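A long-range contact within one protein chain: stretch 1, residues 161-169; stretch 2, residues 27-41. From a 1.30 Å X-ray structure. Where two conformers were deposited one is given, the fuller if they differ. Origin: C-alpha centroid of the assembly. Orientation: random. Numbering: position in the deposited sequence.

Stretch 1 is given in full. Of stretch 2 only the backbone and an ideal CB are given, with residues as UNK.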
ATOM      1  N   ASN A 161      22.938  -0.200   1.305  1.00 14.25           N
ATOM      2  CA  ASN A 161      22.583   1.118   1.787  1.00 15.83           C
ATOM      3  C   ASN A 161      21.145   1.466   1.486  1.00 14.39           C
ATOM      4  O   ASN A 161      20.729   2.569   1.815  1.00 14.97           O
ATOM      5  CB  ASN A 161      23.537   2.186   1.254  1.00 16.39           C
ATOM      6  CG  ASN A 161      24.940   1.961   1.689  1.00 17.96           C
ATOM      7  OD1 ASN A 161      25.872   1.961   0.848  1.00 23.58           O
ATOM      8  ND2 ASN A 161      25.123   1.794   3.010  1.00 20.54           N
ATOM      9  N   LEU A 162      20.377   0.491   0.948  1.00 12.74           N
ATOM     10  CA  LEU A 162      19.006   0.725   0.591  1.00 11.89           C
ATOM     11  C   LEU A 162      18.124   1.216   1.752  1.00 11.62           C
ATOM     12  O   LEU A 162      17.377   2.180   1.561  1.00 11.57           O
ATOM     13  CB  LEU A 162      18.437  -0.533  -0.016  1.00 15.56           C
ATOM     14  CG  LEU A 162      16.998  -0.424  -0.504  1.00 15.07           C
ATOM     15  CD1 LEU A 162      16.895   0.663  -1.548  1.00 15.86           C
ATOM     16  CD2 LEU A 162      16.559  -1.789  -1.013  1.00 13.52           C
ATOM     17  N   LEU A 163      18.149   0.555   2.907  1.00 10.64           N
ATOM     18  CA  LEU A 163      17.278   1.048   4.007  1.00  9.93           C
ATOM     19  C   LEU A 163      17.581   2.481   4.400  1.00 11.39           C
ATOM     20  O   LEU A 163      16.678   3.311   4.503  1.00 12.28           O
ATOM     21  CB  LEU A 163      17.329   0.178   5.274  1.00 13.18           C
ATOM     22  CG  LEU A 163      16.391   0.550   6.455  1.00 14.90           C
ATOM     23  CD1 LEU A 163      14.979   0.628   5.947  1.00 15.41           C
ATOM     24  CD2 LEU A 163      16.469  -0.358   7.669  1.00 16.91           C
ATOM     25  N   GLU A 164      18.864   2.785   4.555  1.00 13.14           N
ATOM     26  CA  GLU A 164      19.310   4.125   4.879  1.00 14.60           C
ATOM     27  C   GLU A 164      18.859   5.129   3.798  1.00 13.15           C
ATOM     28  O   GLU A 164      18.309   6.181   4.125  1.00 14.52           O
ATOM     29  CB  GLU A 164      20.817   4.199   5.060  1.00 16.26           C
ATOM     30  CG  GLU A 164      21.296   5.567   5.568  1.00 19.57           C
ATOM     31  CD  GLU A 164      22.792   5.859   5.364  1.00 22.07           C
ATOM     32  OE1 GLU A 164      23.523   5.163   4.655  1.00 27.43           O
ATOM     33  OE2 GLU A 164      23.224   6.882   5.920  1.00 41.90           O
ATOM     34  N   ARG A 165      19.017   4.755   2.530  1.00 11.88           N
ATOM     35  CA  ARG A 165      18.582   5.582   1.415  1.00 12.50           C
ATOM     36  C   ARG A 165      17.070   5.834   1.459  1.00 10.29           C
ATOM     37  O   ARG A 165      16.615   6.968   1.215  1.00 12.15           O
ATOM     38  CB  ARG A 165      19.015   4.966   0.084  1.00 12.31           C
ATOM     39  CG  ARG A 165      20.525   5.136  -0.121  1.00 12.31           C
ATOM     40  CD  ARG A 165      21.007   4.552  -1.406  1.00 13.50           C
ATOM     41  NE  ARG A 165      20.327   5.126  -2.523  1.00 14.14           N
ATOM     42  CZ  ARG A 165      20.530   4.763  -3.778  1.00 13.28           C
ATOM     43  NH1 ARG A 165      21.490   3.884  -4.062  1.00 17.70           N
ATOM     44  NH2 ARG A 165      19.792   5.308  -4.765  1.00 12.94           N
ATOM     45  N   MET A 166      16.267   4.785   1.698  0.50  9.80           N
ATOM     46  CA  MET A 166      14.826   4.980   1.793  0.50 11.10           C
ATOM     47  C   MET A 166      14.414   5.874   2.967  0.50 10.21           C
ATOM     48  O   MET A 166      13.443   6.615   2.896  0.50 11.94           O
ATOM     49  CB  MET A 166      14.073   3.653   1.892  0.50  9.42           C
ATOM     50  CG  MET A 166      13.971   2.931   0.545  0.50  9.03           C
ATOM     51  SD  MET A 166      12.941   1.452   0.629  0.50  8.60           S
ATOM     52  CE  MET A 166      13.985   0.335   1.539  0.50 10.39           C
ATOM     53  N   GLN A 167      15.160   5.801   4.062  1.00 11.58           N
ATOM     54  CA  GLN A 167      14.948   6.697   5.191  1.00 11.39           C
ATOM     55  C   GLN A 167      15.295   8.146   4.871  1.00 14.50           C
ATOM     56  O   GLN A 167      14.991   9.029   5.644  1.00 21.60           O
ATOM     57  CB  GLN A 167      15.652   6.144   6.439  1.00 15.45           C
ATOM     58  CG  GLN A 167      14.939   4.877   6.908  1.00 17.04           C
ATOM     59  CD  GLN A 167      15.437   4.151   8.140  1.00 24.26           C
ATOM     60  OE1 GLN A 167      16.656   4.175   8.501  1.00 21.44           O
ATOM     61  NE2 GLN A 167      14.470   3.452   8.806  1.00 19.79           N
ATOM     62  N   GLU A 168      16.027   8.348   3.780  1.00 13.78           N
ATOM     63  CA  GLU A 168      16.342   9.661   3.255  1.00 13.40           C
ATOM     64  C   GLU A 168      15.291  10.215   2.300  1.00 14.36           C
ATOM     65  O   GLU A 168      15.484  11.294   1.728  1.00 21.76           O
ATOM     66  CB  GLU A 168      17.758   9.712   2.622  1.00 15.34           C
ATOM     67  CG  GLU A 168      18.859   9.439   3.597  1.00 16.99           C
ATOM     68  CD  GLU A 168      20.236   9.248   2.958  1.00 18.10           C
ATOM     69  OE1 GLU A 168      20.330   8.822   1.798  1.00 18.47           O
ATOM     70  OE2 GLU A 168      21.254   9.428   3.651  1.00 24.79           O
ATOM     71  N   LEU A 169      14.182   9.499   2.059  1.00 15.22           N
ATOM     72  CA  LEU A 169      12.998  10.086   1.383  1.00 16.46           C
ATOM     73  C   LEU A 169      12.491  11.343   2.102  1.00 20.69           C
ATOM     74  O   LEU A 169      12.124  11.300   3.258  1.00 29.58           O
ATOM     75  CB  LEU A 169      11.893   9.038   1.199  1.00 14.29           C
ATOM     76  CG  LEU A 169      12.159   8.139  -0.002  1.00 13.11           C
ATOM     77  CD1 LEU A 169      11.374   6.868   0.003  1.00 13.65           C
ATOM     78  CD2 LEU A 169      11.887   8.976  -1.285  1.00 13.49           C
ATOM     79  N   UNK A  27       8.377  11.609 -10.015  1.00  8.99           N
ATOM     80  CA  UNK A  27       8.346  12.981  -9.605  1.00  8.60           C
ATOM     81  C   UNK A  27       9.175  13.244  -8.359  1.00  9.09           C
ATOM     82  O   UNK A  27       9.412  14.432  -7.982  1.00 12.15           O
ATOM     83  CB  UNK A  27       6.897  13.412  -9.370  1.00  8.60           C
ATOM     84  N   UNK A  28       9.723  12.191  -7.760  1.00  8.69           N
ATOM     85  CA  UNK A  28      10.449  12.342  -6.524  1.00  9.89           C
ATOM     86  C   UNK A  28      11.906  12.634  -6.797  1.00  9.96           C
ATOM     87  O   UNK A  28      12.449  12.108  -7.777  1.00 11.74           O
ATOM     88  CB  UNK A  28      10.306  11.089  -5.658  1.00  9.89           C
ATOM     89  N   UNK A  29      12.506  13.460  -5.947  1.00 10.23           N
ATOM     90  CA  UNK A  29      13.931  13.751  -6.074  1.00 10.40           C
ATOM     91  C   UNK A  29      14.805  12.562  -5.822  1.00  9.99           C
ATOM     92  O   UNK A  29      15.964  12.581  -6.182  1.00 10.16           O
ATOM     93  CB  UNK A  29      14.327  14.873  -5.112  1.00 10.40           C
ATOM     94  N   UNK A  30      14.261  11.506  -5.218  1.00  8.75           N
ATOM     95  CA  UNK A  30      14.925  10.224  -4.972  1.00  8.54           C
ATOM     96  C   UNK A  30      14.106   9.105  -5.663  1.00  7.28           C
ATOM     97  O   UNK A  30      13.370   8.372  -5.025  1.00  7.09           O
ATOM     98  CB  UNK A  30      15.063   9.961  -3.471  1.00  8.54           C
ATOM     99  N   UNK A  31      14.188   9.022  -6.992  1.00  7.05           N
ATOM    100  CA  UNK A  31      13.235   8.198  -7.703  1.00  7.95           C
ATOM    101  C   UNK A  31      13.347   6.697  -7.424  1.00  7.26           C
ATOM    102  O   UNK A  31      12.336   6.001  -7.335  1.00  7.42           O
ATOM    103  CB  UNK A  31      13.395   8.443  -9.205  1.00  7.95           C
ATOM    104  N   UNK A  32      14.550   6.175  -7.310  1.00  6.85           N
ATOM    105  CA  UNK A  32      14.650   4.712  -7.021  1.00  7.29           C
ATOM    106  C   UNK A  32      14.022   4.388  -5.659  1.00  6.54           C
ATOM    107  O   UNK A  32      13.234   3.426  -5.544  1.00  6.45           O
ATOM    108  CB  UNK A  32      16.110   4.255  -7.038  1.00  7.29           C
ATOM    109  N   UNK A  33      14.372   5.168  -4.669  1.00  6.62           N
ATOM    110  CA  UNK A  33      13.866   4.959  -3.327  1.00  5.99           C
ATOM    111  C   UNK A  33      12.322   5.066  -3.337  1.00  6.26           C
ATOM    112  O   UNK A  33      11.618   4.270  -2.743  1.00  6.50           O
ATOM    113  CB  UNK A  33      14.483   5.972  -2.360  1.00  5.99           C
ATOM    114  N   UNK A  34      11.828   6.105  -3.976  1.00  6.67           N
ATOM    115  CA  UNK A  34      10.413   6.300  -4.090  1.00  5.52           C
ATOM    116  C   UNK A  34       9.743   5.200  -4.848  1.00  5.46           C
ATOM    117  O   UNK A  34       8.629   4.773  -4.456  1.00  5.83           O
ATOM    118  CB  UNK A  34      10.118   7.645  -4.757  1.00  5.52           C
ATOM    119  N   UNK A  35      10.336   4.659  -5.873  1.00  5.48           N
ATOM    120  CA  UNK A  35       9.746   3.569  -6.660  1.00  5.99           C
ATOM    121  C   UNK A  35       9.648   2.320  -5.794  1.00  5.62           C
ATOM    122  O   UNK A  35       8.626   1.609  -5.840  1.00  5.53           O
ATOM    123  CB  UNK A  35      10.571   3.288  -7.918  1.00  5.99           C
ATOM    124  N   UNK A  36      10.710   2.027  -5.014  1.00  6.49           N
ATOM    125  CA  UNK A  36      10.640   0.903  -4.127  1.00  6.70           C
ATOM    126  C   UNK A  36       9.563   1.047  -3.122  1.00  5.71           C
ATOM    127  O   UNK A  36       8.783   0.122  -2.915  1.00  5.94           O
ATOM    128  CB  UNK A  36      11.981   0.692  -3.421  1.00  6.70           C
ATOM    129  N   UNK A  37       9.484   2.182  -2.448  1.00  5.74           N
ATOM    130  CA  UNK A  37       8.387   2.433  -1.509  1.00  5.66           C
ATOM    131  C   UNK A  37       7.003   2.307  -2.145  1.00  5.67           C
ATOM    132  O   UNK A  37       6.098   1.726  -1.542  1.00  5.82           O
ATOM    133  CB  UNK A  37       8.539   3.830  -0.905  1.00  5.66           C
ATOM    134  N   UNK A  38       6.880   2.779  -3.375  1.00  5.73           N
ATOM    135  CA  UNK A  38       5.550   2.711  -4.069  1.00  4.51           C
ATOM    136  C   UNK A  38       5.208   1.269  -4.380  1.00  5.14           C
ATOM    137  O   UNK A  38       4.063   0.841  -4.246  1.00  5.11           O
ATOM    138  CB  UNK A  38       5.550   3.531  -5.361  1.00  4.51           C
ATOM    139  N   UNK A  39       6.200   0.487  -4.747  1.00  5.19           N
ATOM    140  CA  UNK A  39       5.983  -0.927  -4.954  1.00  5.50           C
ATOM    141  C   UNK A  39       5.683  -1.665  -3.673  1.00  5.30           C
ATOM    142  O   UNK A  39       4.889  -2.597  -3.648  1.00  5.42           O
ATOM    143  CB  UNK A  39       7.205  -1.549  -5.632  1.00  5.50           C
ATOM    144  N   UNK A  40       6.280  -1.258  -2.559  1.00  4.42           N
ATOM    145  CA  UNK A  40       5.939  -1.790  -1.236  1.00  5.75           C
ATOM    146  C   UNK A  40       4.473  -1.492  -0.948  1.00  5.54           C
ATOM    147  O   UNK A  40       3.724  -2.367  -0.490  1.00  5.39           O
ATOM    148  CB  UNK A  40       6.837  -1.193  -0.150  1.00  5.75           C
ATOM    149  N   UNK A  41       4.055  -0.226  -1.167  1.00  5.12           N
ATOM    150  CA  UNK A  41       2.672   0.160  -0.948  1.00  5.84           C
ATOM    151  C   UNK A  41       1.720  -0.696  -1.770  1.00  4.72           C
ATOM    152  O   UNK A  41       0.717  -1.178  -1.258  1.00  5.18           O
ATOM    153  CB  UNK A  41       2.475   1.639  -1.286  1.00  5.84           C
TER

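Helix 162-166 crosses helix 31-41 at 95°, with axes 9.8 Å apart at closest approach; the nearest CA pair joins Met166 to position 33.

Position 27 has nothing of stretch 1 within 5.5 Å of its ideal CB and is not constrained by stretch 1; it is Ser27. At 28, CB points toward stretch 1 but stops 5.1 Å from Leu169 CD2. A medium polar or apolar side chain would fit, and a polar one could also accept from the backbone N of position 30, just before the helix. Asn28 OD1 accepts a hydrogen bond from the backbone N of position 30 at 2.8 Å and lies 3.5 Å from Leu169 CD2. Position 29 points sideways, out of contact; it is Leu29.

Position 30 precedes the helix. Its CB lies 4.0 Å from Leu169 CD2 and 5.4 Å from Glu168 O, a carbonyl that invites a donor on a long chain; Lys, Arg or Gln would suit. Arg30 donates from NE to Glu168 O at 3.1 Å and 151°, the oxygen lying near the guanidinium plane. Position 31 points away, open to many residues; it is Pro31.

At 32 the CB points sideways, 4.5 Å from Arg165 NH2. An acid or an apolar chain could serve. Leu32 CD2 lies 3.9 Å from Arg165 NH2, oblique to the guanidinium.

Position 33 faces stretch 1: its CB is 4.0 Å from Leu169 CG, 4.2 Å from Met166 CG and 4.3 Å from Arg165 O. Apolar chains could pack here, but the nearby Arg165 guanidinium favours an acid long enough to reach it. Glu33, with chi1 m and chi2 p, does so: OE2 receives Arg165 NE at 2.8 Å (154°) and Arg165 NH2 at 3.1 Å (138°), a salt bridge.

Position 34 points away overall, yet its CB is 4.1 Å from Leu169 CD2; a small residue suffices, and Ala34 makes that contact. Position 35 is out of reach; it is Arg35.

At 36, CB lies 4.2 Å from Met166 SD and 5.3 Å from Leu162 CD1, suiting Leu, Ile or Met. Ile36 uses both branches: CG2 to Met166 SD at 3.7 Å, CD1 to Leu162 CD1 at 3.5 Å. At 37 the ideal CB points toward stretch 1 and lies 4.3 Å from Leu169 CD1, suiting Val, Ile or Leu; Val37 CG2 sits 3.6 Å from Leu169 CD1 and 3.9 Å from Met166 SD.

Positions 38 and 39 are out of reach, leaving the choice open: Glu38 and Cys39. Position 40 points toward stretch 1 from farther off; a longer apolar chain could reach the Met166 sulfur, and Ile40 CD1 lies 4.5 Å from Met166 SD. Position 41, likewise out of reach, is Lys41.

Stretch 2 (27-41) SNLRPLEARIVECIK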
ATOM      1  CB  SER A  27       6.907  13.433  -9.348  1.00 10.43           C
ATOM      2  OG  SER A  27       6.363  12.907  -8.141  1.00  9.95           O
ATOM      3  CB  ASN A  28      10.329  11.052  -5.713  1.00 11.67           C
ATOM      4  CG  ASN A  28      10.653  11.232  -4.236  1.00 11.60           C
ATOM      5  OD1 ASN A  28      11.803  11.396  -3.866  1.00 11.54           O
ATOM      6  ND2 ASN A  28       9.617  11.161  -3.404  1.00 11.74           N
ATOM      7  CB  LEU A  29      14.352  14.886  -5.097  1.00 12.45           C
ATOM      8  CG  LEU A  29      13.739  16.232  -5.478  1.00 16.10           C
ATOM      9  CD1 LEU A  29      14.164  17.326  -4.496  1.00 18.66           C
ATOM     10  CD2 LEU A  29      14.068  16.653  -6.930  1.00 16.80           C
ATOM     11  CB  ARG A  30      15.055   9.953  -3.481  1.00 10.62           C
ATOM     12  CG  ARG A  30      15.836  11.127  -2.836  1.00 12.74           C
ATOM     13  CD  ARG A  30      16.599  10.700  -1.663  1.00 14.64           C
ATOM     14  NE  ARG A  30      17.113  11.780  -0.857  1.00 16.00           N
ATOM     15  CZ  ARG A  30      18.157  12.545  -1.118  1.00 16.08           C
ATOM     16  NH1 ARG A  30      18.896  12.438  -2.249  1.00 18.36           N
ATOM     17  NH2 ARG A  30      18.523  13.344  -0.147  1.00 19.78           N
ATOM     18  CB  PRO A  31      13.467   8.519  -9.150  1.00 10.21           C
ATOM     19  CG  PRO A  31      14.881   9.107  -9.181  1.00 10.40           C
ATOM     20  CD  PRO A  31      15.015   9.841  -7.907  1.00  8.31           C
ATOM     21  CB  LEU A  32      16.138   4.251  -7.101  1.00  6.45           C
ATOM     22  CG  LEU A  32      16.332   2.835  -6.588  1.00  8.37           C
ATOM     23  CD1 LEU A  32      15.541   1.788  -7.382  1.00  9.73           C
ATOM     24  CD2 LEU A  32      17.822   2.478  -6.569  1.00 10.17           C
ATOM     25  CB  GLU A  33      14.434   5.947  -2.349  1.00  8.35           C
ATOM     26  CG  GLU A  33      15.932   5.876  -2.030  1.00 10.31           C
ATOM     27  CD  GLU A  33      16.865   6.538  -3.044  1.00 11.12           C
ATOM     28  OE1 GLU A  33      16.478   6.883  -4.152  1.00 10.70           O
ATOM     29  OE2 GLU A  33      18.031   6.807  -2.670  1.00 13.07           O
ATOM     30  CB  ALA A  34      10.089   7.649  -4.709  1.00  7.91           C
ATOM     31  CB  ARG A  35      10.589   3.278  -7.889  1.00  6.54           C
ATOM     32  CG  ARG A  35      10.014   2.284  -8.848  1.00  6.77           C
ATOM     33  CD  ARG A  35      10.774   2.172 -10.129  1.00  6.84           C
ATOM     34  NE  ARG A  35      10.145   1.207 -11.022  1.00  6.98           N
ATOM     35  CZ  ARG A  35      10.678   0.845 -12.200  1.00  7.82           C
ATOM     36  NH1 ARG A  35      11.841   1.401 -12.568  1.00  9.47           N
ATOM     37  NH2 ARG A  35      10.102  -0.103 -12.963  1.00  9.30           N
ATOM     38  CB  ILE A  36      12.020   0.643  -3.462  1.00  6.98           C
ATOM     39  CG1 ILE A  36      13.050   0.206  -4.554  1.00  6.96           C
ATOM     40  CG2 ILE A  36      11.906  -0.440  -2.388  1.00  8.45           C
ATOM     41  CD1 ILE A  36      14.498   0.182  -4.120  1.00  9.78           C
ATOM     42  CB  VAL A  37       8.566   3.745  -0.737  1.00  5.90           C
ATOM     43  CG1 VAL A  37       7.331   4.071   0.102  1.00  8.75           C
ATOM     44  CG2 VAL A  37       9.801   3.659   0.150  1.00  8.60           C
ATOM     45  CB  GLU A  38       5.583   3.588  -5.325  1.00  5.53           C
ATOM     46  CG  GLU A  38       4.206   3.844  -5.921  1.00  6.57           C
ATOM     47  CD  GLU A  38       4.218   4.818  -7.067  1.00  7.58           C
ATOM     48  OE1 GLU A  38       5.173   5.591  -7.234  1.00  6.72           O
ATOM     49  OE2 GLU A  38       3.248   4.749  -7.868  1.00  8.75           O
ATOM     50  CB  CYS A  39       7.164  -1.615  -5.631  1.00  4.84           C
ATOM     51  SG  CYS A  39       7.446  -1.172  -7.370  1.00  6.64           S
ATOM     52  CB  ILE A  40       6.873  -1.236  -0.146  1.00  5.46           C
ATOM     53  CG1 ILE A  40       8.322  -1.808  -0.307  1.00  5.05           C
ATOM     54  CG2 ILE A  40       6.340  -1.599   1.265  1.00  8.68           C
ATOM     55  CD1 ILE A  40       9.331  -1.189   0.638  1.00  6.20           C
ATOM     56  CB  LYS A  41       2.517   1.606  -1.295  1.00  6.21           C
ATOM     57  CG  LYS A  41       1.093   2.150  -1.146  1.00  6.77           C
ATOM     58  CD  LYS A  41       1.066   3.596  -1.574  1.00  9.26           C
ATOM     59  CE  LYS A  41      -0.319   4.161  -1.690  1.00  8.92           C
ATOM     60  NZ  LYS A  41      -0.208   5.665  -1.908  1.00 12.80           N
TER
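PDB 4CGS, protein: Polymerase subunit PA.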